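Local coordinates for protein beta-lactamase (Francisella tularensis subsp. tularensis, PDB 3P09) that probably hydrolyses beta-lactam antibiotics to substituted beta-amino acids, as a class A beta-lactamase, at residues G37-Y42 with L255-T260; Y54-H59 with T177-T182; P61-F66 with Y236-D241. All blocks are in the same frame, centred on the assembly; numbering follows the deposited sequence.

Contact 1: G37-Y42 with L255-T260; sequences GKIGIY and LGILYT. With SO4 (sulfate ion), chain D; SO4 (sulfate ion), chain G.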
loop_
_atom_site.group_PDB
_atom_site.type_symbol
_atom_site.label_atom_id
_atom_site.label_comp_id
_atom_site.label_asym_id
_atom_site.label_seq_id
_atom_site.Cartn_x
_atom_site.Cartn_y
_atom_site.Cartn_z
ATOM N N GLY A 37 -19.178 -8.020 -4.793
ATOM C CA GLY A 37 -17.899 -7.530 -5.275
ATOM C C GLY A 37 -16.837 -8.602 -5.425
ATOM O O GLY A 37 -17.140 -9.801 -5.509
ATOM N N LYS A 38 -15.582 -8.162 -5.472
ATOM C CA LYS A 38 -14.466 -9.049 -5.773
ATOM C C LYS A 38 -13.370 -8.874 -4.736
ATOM O O LYS A 38 -13.054 -7.750 -4.339
ATOM C CB LYS A 38 -13.908 -8.733 -7.162
ATOM C CG LYS A 38 -14.852 -9.100 -8.300
ATOM C CD LYS A 38 -14.518 -10.465 -8.872
ATOM C CE LYS A 38 -15.641 -10.971 -9.755
ATOM N NZ LYS A 38 -15.489 -12.423 -10.051
ATOM N N ILE A 39 -12.795 -9.986 -4.294
ATOM C CA ILE A 39 -11.650 -9.916 -3.404
ATOM C C ILE A 39 -10.431 -10.485 -4.131
ATOM O O ILE A 39 -10.541 -11.458 -4.875
ATOM C CB ILE A 39 -11.904 -10.677 -2.100
ATOM C CG1 ILE A 39 -10.809 -10.355 -1.079
ATOM C CG2 ILE A 39 -11.969 -12.173 -2.368
ATOM C CD1 ILE A 39 -11.316 -9.781 0.202
ATOM N N GLY A 40 -9.279 -9.853 -3.942
ATOM C CA GLY A 40 -8.065 -10.272 -4.621
ATOM C C GLY A 40 -6.989 -10.499 -3.582
ATOM O O GLY A 40 -6.816 -9.682 -2.678
ATOM N N ILE A 41 -6.273 -11.610 -3.714
ATOM C CA ILE A 41 -5.343 -12.077 -2.697
ATOM C C ILE A 41 -4.044 -12.546 -3.357
ATOM O O ILE A 41 -4.072 -13.269 -4.355
ATOM C CB ILE A 41 -5.918 -13.318 -1.946
ATOM C CG1 ILE A 41 -7.289 -13.032 -1.316
ATOM C CG2 ILE A 41 -4.919 -13.847 -0.920
ATOM C CD1 ILE A 41 -7.330 -11.851 -0.416
ATOM N N TYR A 42 -2.905 -12.144 -2.812
ATOM C CA TYR A 42 -1.654 -12.744 -3.242
ATOM C C TYR A 42 -0.688 -12.812 -2.081
ATOM O O TYR A 42 -0.578 -11.861 -1.304
ATOM C CB TYR A 42 -1.033 -11.958 -4.396
ATOM C CG TYR A 42 0.016 -12.752 -5.165
ATOM C CD1 TYR A 42 1.367 -12.499 -4.997
ATOM C CD2 TYR A 42 -0.357 -13.757 -6.056
ATOM C CE1 TYR A 42 2.316 -13.212 -5.694
ATOM C CE2 TYR A 42 0.590 -14.476 -6.755
ATOM C CZ TYR A 42 1.925 -14.200 -6.565
ATOM O OH TYR A 42 2.884 -14.905 -7.248
ATOM N N LEU A 255 1.770 -10.050 1.790
ATOM C CA LEU A 255 0.383 -10.417 1.583
ATOM C C LEU A 255 -0.377 -9.185 1.141
ATOM O O LEU A 255 -0.367 -8.173 1.834
ATOM C CB LEU A 255 -0.218 -10.963 2.881
ATOM C CG LEU A 255 -1.735 -11.108 2.931
ATOM C CD1 LEU A 255 -2.247 -12.077 1.854
ATOM C CD2 LEU A 255 -2.155 -11.561 4.320
ATOM N N GLY A 256 -1.006 -9.268 -0.024
ATOM C CA GLY A 256 -1.869 -8.198 -0.511
ATOM C C GLY A 256 -3.303 -8.689 -0.541
ATOM O O GLY A 256 -3.563 -9.788 -1.034
ATOM N N ILE A 257 -4.224 -7.900 0.012
ATOM C CA ILE A 257 -5.655 -8.192 -0.065
ATOM C C ILE A 257 -6.373 -6.938 -0.554
ATOM O O ILE A 257 -6.309 -5.891 0.100
ATOM C CB ILE A 257 -6.229 -8.604 1.308
ATOM C CG1 ILE A 257 -5.468 -9.803 1.878
ATOM C CG2 ILE A 257 -7.709 -8.903 1.186
ATOM C CD1 ILE A 257 -5.918 -10.213 3.275
ATOM N N LEU A 258 -7.009 -7.028 -1.724
ATOM C CA LEU A 258 -7.686 -5.880 -2.319
ATOM C C LEU A 258 -9.155 -6.240 -2.464
ATOM O O LEU A 258 -9.499 -7.390 -2.763
ATOM C CB LEU A 258 -7.091 -5.537 -3.687
ATOM C CG LEU A 258 -5.548 -5.559 -3.754
ATOM C CD1 LEU A 258 -5.072 -5.233 -5.165
ATOM C CD2 LEU A 258 -4.902 -4.607 -2.768
ATOM N N TYR A 259 -10.030 -5.272 -2.238
ATOM C CA TYR A 259 -11.457 -5.551 -2.317
ATOM C C TYR A 259 -12.134 -4.401 -3.034
ATOM O O TYR A 259 -11.823 -3.245 -2.766
ATOM C CB TYR A 259 -12.078 -5.756 -0.920
ATOM C CG TYR A 259 -13.578 -5.850 -0.987
ATOM C CD1 TYR A 259 -14.189 -6.983 -1.500
ATOM C CD2 TYR A 259 -14.391 -4.793 -0.572
ATOM C CE1 TYR A 259 -15.573 -7.065 -1.605
ATOM C CE2 TYR A 259 -15.781 -4.875 -0.665
ATOM C CZ TYR A 259 -16.362 -6.017 -1.186
ATOM O OH TYR A 259 -17.737 -6.123 -1.296
ATOM N N THR A 260 -13.040 -4.716 -3.953
ATOM C CA THR A 260 -13.826 -3.678 -4.603
ATOM C C THR A 260 -15.160 -4.242 -5.070
ATOM O O THR A 260 -15.288 -5.446 -5.323
ATOM C CB THR A 260 -13.055 -3.034 -5.793
ATOM O OG1 THR A 260 -13.708 -1.828 -6.205
ATOM C CG2 THR A 260 -12.960 -3.987 -6.964
HETATM S S SO4 D . 1.990 -17.645 -9.190
HETATM O O1 SO4 D . 1.892 -18.299 -7.888
HETATM O O2 SO4 D . 0.987 -18.201 -10.095
HETATM O O3 SO4 D . 1.758 -16.212 -9.052
HETATM O O4 SO4 D . 3.321 -17.868 -9.747
HETATM S S SO4 G . -16.596 -15.255 -12.408
HETATM O O1 SO4 G . -16.940 -15.120 -10.992
HETATM O O2 SO4 G . -17.710 -15.869 -13.128
HETATM O O3 SO4 G . -16.328 -13.933 -12.970
HETATM O O4 SO4 G . -15.413 -16.102 -12.547
#

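Contact 2: Y54-H59 with T177-T182; sequences YNESYH and TPKAIT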
loop_
_atom_site.group_PDB
_atom_site.type_symbol
_atom_site.label_atom_id
_atom_site.label_comp_id
_atom_site.label_asym_id
_atom_site.label_seq_id
_atom_site.Cartn_x
_atom_site.Cartn_y
_atom_site.Cartn_z
ATOM N N TYR A 54 -5.791 -15.553 -5.281
ATOM C CA TYR A 54 -7.180 -15.606 -5.713
ATOM C C TYR A 54 -7.508 -14.301 -6.410
ATOM O O TYR A 54 -7.275 -13.230 -5.846
ATOM C CB TYR A 54 -8.079 -15.801 -4.500
ATOM C CG TYR A 54 -9.548 -15.965 -4.821
ATOM C CD1 TYR A 54 -10.410 -14.873 -4.799
ATOM C CD2 TYR A 54 -10.074 -17.209 -5.136
ATOM C CE1 TYR A 54 -11.753 -15.013 -5.085
ATOM C CE2 TYR A 54 -11.432 -17.360 -5.419
ATOM C CZ TYR A 54 -12.259 -16.255 -5.391
ATOM O OH TYR A 54 -13.602 -16.374 -5.667
ATOM N N ASN A 55 -8.025 -14.386 -7.637
ATOM C CA ASN A 55 -8.209 -13.203 -8.469
ATOM C C ASN A 55 -6.938 -12.370 -8.528
ATOM O O ASN A 55 -7.006 -11.145 -8.511
ATOM C CB ASN A 55 -9.341 -12.320 -7.915
ATOM C CG ASN A 55 -10.718 -12.814 -8.308
ATOM O OD1 ASN A 55 -10.896 -13.407 -9.377
ATOM N ND2 ASN A 55 -11.705 -12.563 -7.448
ATOM N N GLU A 56 -5.778 -13.020 -8.581
ATOM C CA GLU A 56 -4.530 -12.290 -8.387
ATOM C C GLU A 56 -4.168 -11.395 -9.575
ATOM O O GLU A 56 -3.266 -10.567 -9.473
ATOM C CB GLU A 56 -3.372 -13.241 -8.068
ATOM C CG GLU A 56 -2.878 -14.065 -9.240
ATOM C CD GLU A 56 -3.706 -15.315 -9.483
ATOM O OE1 GLU A 56 -4.767 -15.473 -8.844
ATOM O OE2 GLU A 56 -3.287 -16.152 -10.311
ATOM N N SER A 57 -4.875 -11.559 -10.693
ATOM C CA SER A 57 -4.637 -10.743 -11.883
ATOM C C SER A 57 -5.817 -9.844 -12.220
ATOM O O SER A 57 -5.866 -9.259 -13.292
ATOM C CB SER A 57 -4.327 -11.635 -13.085
ATOM O OG SER A 57 -3.020 -12.160 -13.000
ATOM N N TYR A 58 -6.782 -9.766 -11.316
ATOM C CA TYR A 58 -7.896 -8.834 -11.454
ATOM C C TYR A 58 -7.399 -7.439 -11.054
ATOM O O TYR A 58 -6.575 -7.314 -10.145
ATOM C CB TYR A 58 -9.027 -9.253 -10.525
ATOM C CG TYR A 58 -10.355 -8.573 -10.791
ATOM C CD1 TYR A 58 -10.724 -7.421 -10.100
ATOM C CD2 TYR A 58 -11.253 -9.101 -11.720
ATOM C CE1 TYR A 58 -11.950 -6.815 -10.331
ATOM C CE2 TYR A 58 -12.474 -8.498 -11.963
ATOM C CZ TYR A 58 -12.815 -7.357 -11.267
ATOM O OH TYR A 58 -14.029 -6.756 -11.501
ATOM N N HIS A 59 -7.893 -6.401 -11.724
ATOM C CA HIS A 59 -7.461 -5.035 -11.419
ATOM C C HIS A 59 -8.424 -4.347 -10.448
ATOM O O HIS A 59 -9.643 -4.354 -10.649
ATOM C CB HIS A 59 -7.318 -4.201 -12.702
ATOM C CG HIS A 59 -6.136 -4.572 -13.545
ATOM N ND1 HIS A 59 -5.026 -3.766 -13.665
ATOM C CD2 HIS A 59 -5.902 -5.652 -14.327
ATOM C CE1 HIS A 59 -4.154 -4.336 -14.475
ATOM N NE2 HIS A 59 -4.660 -5.485 -14.889
ATOM N N THR A 177 -2.970 -4.938 -9.541
ATOM C CA THR A 177 -3.446 -6.302 -9.285
ATOM C C THR A 177 -2.854 -6.791 -7.965
ATOM O O THR A 177 -1.803 -6.301 -7.537
ATOM C CB THR A 177 -2.975 -7.302 -10.382
ATOM O OG1 THR A 177 -1.538 -7.330 -10.414
ATOM C CG2 THR A 177 -3.524 -6.915 -11.773
ATOM N N PRO A 178 -3.519 -7.760 -7.314
ATOM C CA PRO A 178 -2.926 -8.294 -6.082
ATOM C C PRO A 178 -1.503 -8.817 -6.318
ATOM O O PRO A 178 -0.620 -8.606 -5.500
ATOM C CB PRO A 178 -3.879 -9.426 -5.697
ATOM C CG PRO A 178 -5.231 -9.009 -6.276
ATOM C CD PRO A 178 -4.853 -8.334 -7.592
ATOM N N LYS A 179 -1.272 -9.466 -7.448
ATOM C CA LYS A 179 0.048 -10.025 -7.719
ATOM C C LYS A 179 1.099 -8.922 -7.834
ATOM O O LYS A 179 2.149 -8.975 -7.193
ATOM C CB LYS A 179 -0.001 -10.884 -9.000
ATOM C CG LYS A 179 1.264 -11.669 -9.299
ATOM C CD LYS A 179 1.079 -12.525 -10.552
ATOM C CE LYS A 179 2.364 -13.270 -10.899
ATOM N NZ LYS A 179 2.237 -14.108 -12.128
ATOM N N ALA A 180 0.805 -7.902 -8.636
ATOM C CA ALA A 180 1.787 -6.868 -8.915
ATOM C C ALA A 180 2.148 -6.088 -7.657
ATOM O O ALA A 180 3.328 -5.848 -7.374
ATOM C CB ALA A 180 1.285 -5.916 -10.023
ATOM N N ILE A 181 1.129 -5.687 -6.908
ATOM C CA ILE A 181 1.349 -4.815 -5.764
ATOM C C ILE A 181 2.039 -5.571 -4.634
ATOM O O ILE A 181 2.808 -4.989 -3.887
ATOM C CB ILE A 181 0.046 -4.178 -5.259
ATOM C CG1 ILE A 181 0.369 -2.941 -4.416
ATOM C CG2 ILE A 181 -0.797 -5.200 -4.479
ATOM C CD1 ILE A 181 1.008 -1.830 -5.244
ATOM N N THR A 182 1.802 -6.879 -4.549
ATOM C CA THR A 182 2.396 -7.704 -3.496
ATOM C C THR A 182 3.851 -8.043 -3.826
ATOM O O THR A 182 4.711 -7.996 -2.956
ATOM C CB THR A 182 1.569 -9.007 -3.256
ATOM O OG1 THR A 182 0.250 -8.658 -2.838
ATOM C CG2 THR A 182 2.190 -9.880 -2.165
#

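Contact 3: P61-F66 with Y236-D241; sequences PICSVF and YAATND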
loop_
_atom_site.group_PDB
_atom_site.type_symbol
_atom_site.label_atom_id
_atom_site.label_comp_id
_atom_site.label_asym_id
_atom_site.label_seq_id
_atom_site.Cartn_x
_atom_site.Cartn_y
_atom_site.Cartn_z
ATOM N N PRO A 61 -8.948 -0.742 -7.787
ATOM C CA PRO A 61 -8.473 0.605 -7.424
ATOM C C PRO A 61 -7.293 0.509 -6.443
ATOM O O PRO A 61 -7.386 -0.223 -5.458
ATOM C CB PRO A 61 -9.683 1.221 -6.710
ATOM C CG PRO A 61 -10.874 0.512 -7.338
ATOM C CD PRO A 61 -10.396 -0.916 -7.582
ATOM N N ILE A 62 -6.204 1.224 -6.704
ATOM C CA ILE A 62 -5.050 1.162 -5.810
ATOM C C ILE A 62 -5.245 2.090 -4.603
ATOM O O ILE A 62 -4.804 1.785 -3.502
ATOM C CB ILE A 62 -3.719 1.468 -6.558
ATOM C CG1 ILE A 62 -2.511 1.110 -5.672
ATOM C CG2 ILE A 62 -3.661 2.924 -7.031
ATOM C CD1 ILE A 62 -1.151 1.286 -6.382
ATOM N N CYS A 63 -5.930 3.209 -4.805
ATOM C CA CYS A 63 -6.178 4.141 -3.707
ATOM C C CYS A 63 -4.841 4.537 -3.060
ATOM O O CYS A 63 -3.814 4.612 -3.735
ATOM C CB CYS A 63 -7.123 3.504 -2.669
ATOM S SG CYS A 63 -8.590 2.677 -3.387
ATOM N N SER A 64 -4.851 4.752 -1.749
ATOM C CA SER A 64 -3.670 5.217 -1.031
ATOM C C SER A 64 -2.521 4.217 -0.985
ATOM O O SER A 64 -1.431 4.556 -0.549
ATOM C CB SER A 64 -4.037 5.623 0.397
ATOM O OG SER A 64 -4.619 6.912 0.402
ATOM N N VAL A 65 -2.746 2.989 -1.429
ATOM C CA VAL A 65 -1.645 2.023 -1.433
ATOM C C VAL A 65 -0.453 2.518 -2.283
ATOM O O VAL A 65 0.701 2.179 -2.018
ATOM C CB VAL A 65 -2.119 0.632 -1.895
ATOM C CG1 VAL A 65 -0.938 -0.332 -2.025
ATOM C CG2 VAL A 65 -3.142 0.077 -0.903
ATOM N N PHE A 66 -0.731 3.325 -3.300
ATOM C CA PHE A 66 0.344 3.836 -4.149
ATOM C C PHE A 66 1.415 4.526 -3.296
ATOM O O PHE A 66 2.565 4.645 -3.707
ATOM C CB PHE A 66 -0.203 4.793 -5.227
ATOM C CG PHE A 66 -0.248 6.243 -4.807
ATOM C CD1 PHE A 66 -1.327 6.742 -4.090
ATOM C CD2 PHE A 66 0.782 7.112 -5.155
ATOM C CE1 PHE A 66 -1.368 8.077 -3.711
ATOM C CE2 PHE A 66 0.752 8.439 -4.773
ATOM C CZ PHE A 66 -0.323 8.924 -4.047
ATOM N N TYR A 236 -16.746 2.612 -4.817
ATOM C CA TYR A 236 -16.697 1.206 -5.230
ATOM C C TYR A 236 -16.237 0.292 -4.098
ATOM O O TYR A 236 -15.542 -0.707 -4.333
ATOM C CB TYR A 236 -15.820 1.022 -6.473
ATOM C CG TYR A 236 -16.363 1.733 -7.686
ATOM C CD1 TYR A 236 -17.534 1.300 -8.308
ATOM C CD2 TYR A 236 -15.712 2.844 -8.211
ATOM C CE1 TYR A 236 -18.040 1.958 -9.422
ATOM C CE2 TYR A 236 -16.210 3.507 -9.323
ATOM C CZ TYR A 236 -17.369 3.064 -9.923
ATOM O OH TYR A 236 -17.851 3.726 -11.030
ATOM N N ALA A 237 -16.633 0.645 -2.877
ATOM C CA ALA A 237 -16.272 -0.105 -1.675
ATOM C C ALA A 237 -14.780 -0.440 -1.610
ATOM O O ALA A 237 -14.387 -1.367 -0.906
ATOM C CB ALA A 237 -17.108 -1.385 -1.585
ATOM N N ALA A 238 -13.945 0.313 -2.327
ATOM C CA ALA A 238 -12.537 -0.076 -2.477
ATOM C C ALA A 238 -11.807 -0.000 -1.151
ATOM O O ALA A 238 -11.672 1.075 -0.557
ATOM C CB ALA A 238 -11.827 0.780 -3.541
ATOM N N THR A 239 -11.332 -1.152 -0.694
ATOM C CA THR A 239 -10.711 -1.258 0.624
ATOM C C THR A 239 -9.513 -2.187 0.489
ATOM O O THR A 239 -9.680 -3.351 0.123
ATOM C CB THR A 239 -11.711 -1.872 1.638
ATOM O OG1 THR A 239 -13.010 -1.277 1.472
ATOM C CG2 THR A 239 -11.235 -1.652 3.073
ATOM N N ASN A 240 -8.305 -1.676 0.746
ATOM C CA ASN A 240 -7.088 -2.463 0.500
ATOM C C ASN A 240 -6.184 -2.523 1.714
ATOM O O ASN A 240 -6.192 -1.627 2.558
ATOM C CB ASN A 240 -6.244 -1.881 -0.655
ATOM C CG ASN A 240 -7.006 -1.741 -1.961
ATOM O OD1 ASN A 240 -7.953 -2.467 -2.240
ATOM N ND2 ASN A 240 -6.556 -0.809 -2.789
ATOM N N ASP A 241 -5.386 -3.582 1.800
ATOM C CA ASP A 241 -4.309 -3.618 2.775
ATOM C C ASP A 241 -3.196 -4.464 2.182
ATOM O O ASP A 241 -3.450 -5.573 1.733
ATOM C CB ASP A 241 -4.800 -4.189 4.119
ATOM C CG ASP A 241 -3.827 -3.911 5.268
ATOM O OD1 ASP A 241 -2.891 -3.093 5.102
ATOM O OD2 ASP A 241 -4.018 -4.498 6.347
HETATM O O HOH W 1 -9.650 -1.837 -4.501
#

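Contact 1: G37-Y42 with L255-T260
Tyr42 meets a sulfate ion (chain D), probably from the crystallisation liquor, at the edge of its ring and in the ring plane, where the phenol OH donates a very short bond of 2.5 Å to sulfate O3. The Tyr42 side chain also touches Pro178, Lys179 and Thr182 of helix 178-190. The ring of Tyr259 has Ile39 CA near its plane at one edge, and Lys38 O lies 3.2 Å from its CD1; its hydroxyl bonds to Asp36 O. Between the two rings, which lie on opposite faces of the sheet, the strands pair backbone to backbone, antiparallel at 169°. Three hydrogen-bonded pairs, Lys38-Thr260, Gly40-Leu258 and Tyr42-Gly256, give six N-H to O bonds. Among the shortest is Lys38 N to Thr260 O at 2.7 Å. The non-hydrogen-bonded pairs Ile39-Tyr259 and Ile41-Ile257 send their side chains to one face, where Ile41, Ile257 and Tyr259 touch helix 271-289. There Ile257 lies alongside both isoleucines: its CG2, anti to the backbone N, presses tightly on Ile41 CD1 at 3.4 Å and meets Ile39 CD1 at 3.8 Å. Lys38 bends at chi2 (-96°), and its NZ makes two weak bonds to a second such sulfate (chain G). In this worked example the first and last strands in the chain lie side by side inside the five-stranded antiparallel sheet of the class A beta-lactamase fold, with helices packed on both faces.

Contact 2: Y54-H59 with T177-T182
A single hydrogen bond joins the two segments directly: Lys179 N donates to Glu56 O over 3.0 Å, in the carbonyl plane and on a lone pair. The rest of the first shell is packing around the start of the helix. Pro178 CD sits between two carbonyls, 3.3 Å from Glu56 O and 3.2 Å from Tyr58 O; the latter is buried here without a hydrogen-bonding partner, and the CA of Thr177 also approaches it through a C-H contact. Thr177 CG2 rests over the centre of the His59 ring, 3.6 Å from its centroid and 10° off the normal, a CH-pi contact made as the two side chains run side by side. The torsion of Thr177 (chi1 60°) serves both ends of that side chain: CG2 is anti to the carbonyl carbon and reaches the imidazole, while OG1 turns to accept from Ala180 N at 3.0 Å. On the other side, a type I turn from Asn55 to Tyr58, closed by Tyr58 N to Asn55 O at 3.1 Å, presents the Glu56 carbonyl. Farther out, Asn55 ND2 ties this turn to Ile39 O of the neighbouring sheet strand. The N-H groups of Lys179 and Ala180 are thus met by the Glu56 carbonyl and the Thr177 N-cap hydroxyl, a capped helix start.

Contact 3: P61-F66 with Y236-D241
Asn240 ND2 is gripped by two carbonyls of the opposite segment. The main bond runs to Pro61 O, 2.9 Å away and nearly straight at 165°, with the acceptor in the plane of the amide; the second, from ND2 to Ile62 O at 3.2 Å, is bent and weak. With CG anti to the carbonyl carbon (chi1 -56°), the amide reaches across from the strand to the loop. Its OD1 and Pro61 O also share a water, each 2.9 Å from the water oxygen, and OD1 receives a weak bond from Tyr259 N, so both ends of the amide have partners in this buried setting. Ile62 O is used again by Val65 N, which fastens the turn leading into the next helix. Apolar contacts flank the amide. Val65 CG2 touches Asn240 CB at 3.7 Å as the two side chains cross at about a right angle, and Ala238 CB meets both Pro61 CB, at 3.9 Å, and Cys63 SG, at 3.8 Å. That sulfur forms the disulfide to Cys233. The next residue, Ser64, begins an SxxK pattern and is probably the nucleophile, as in class A relatives; its OG bonds to Lys67 NZ. The loop runs from strand 60-61 to the start of helix 66-80, with strand 239-246 beside it and helix 178-190 packed through Ile181 against Ile62 and Val65.

The three contacts trace a path from the sheet toward the probable active-site serine. Contact 1 is largely buried, with its Lys38 end partly exposed, and is carried by regular strand pairing, whereas contact 2 is only partly buried and depends on a helix start met by a loop; contact 3, nearest the centre of the chain, is buried too but draws its direct hydrogen bonds from one side-chain amide, flanked by apolar packing. Contacts 1 and 3 share the sheet, since strands 253-260 and 239-246 are neighbours and Tyr259 O pairs with Thr239 N. Contact 2 joins contact 1 through Ile41 N and Tyr54 O, and reaches contact 3 by apolar packing of Ile181.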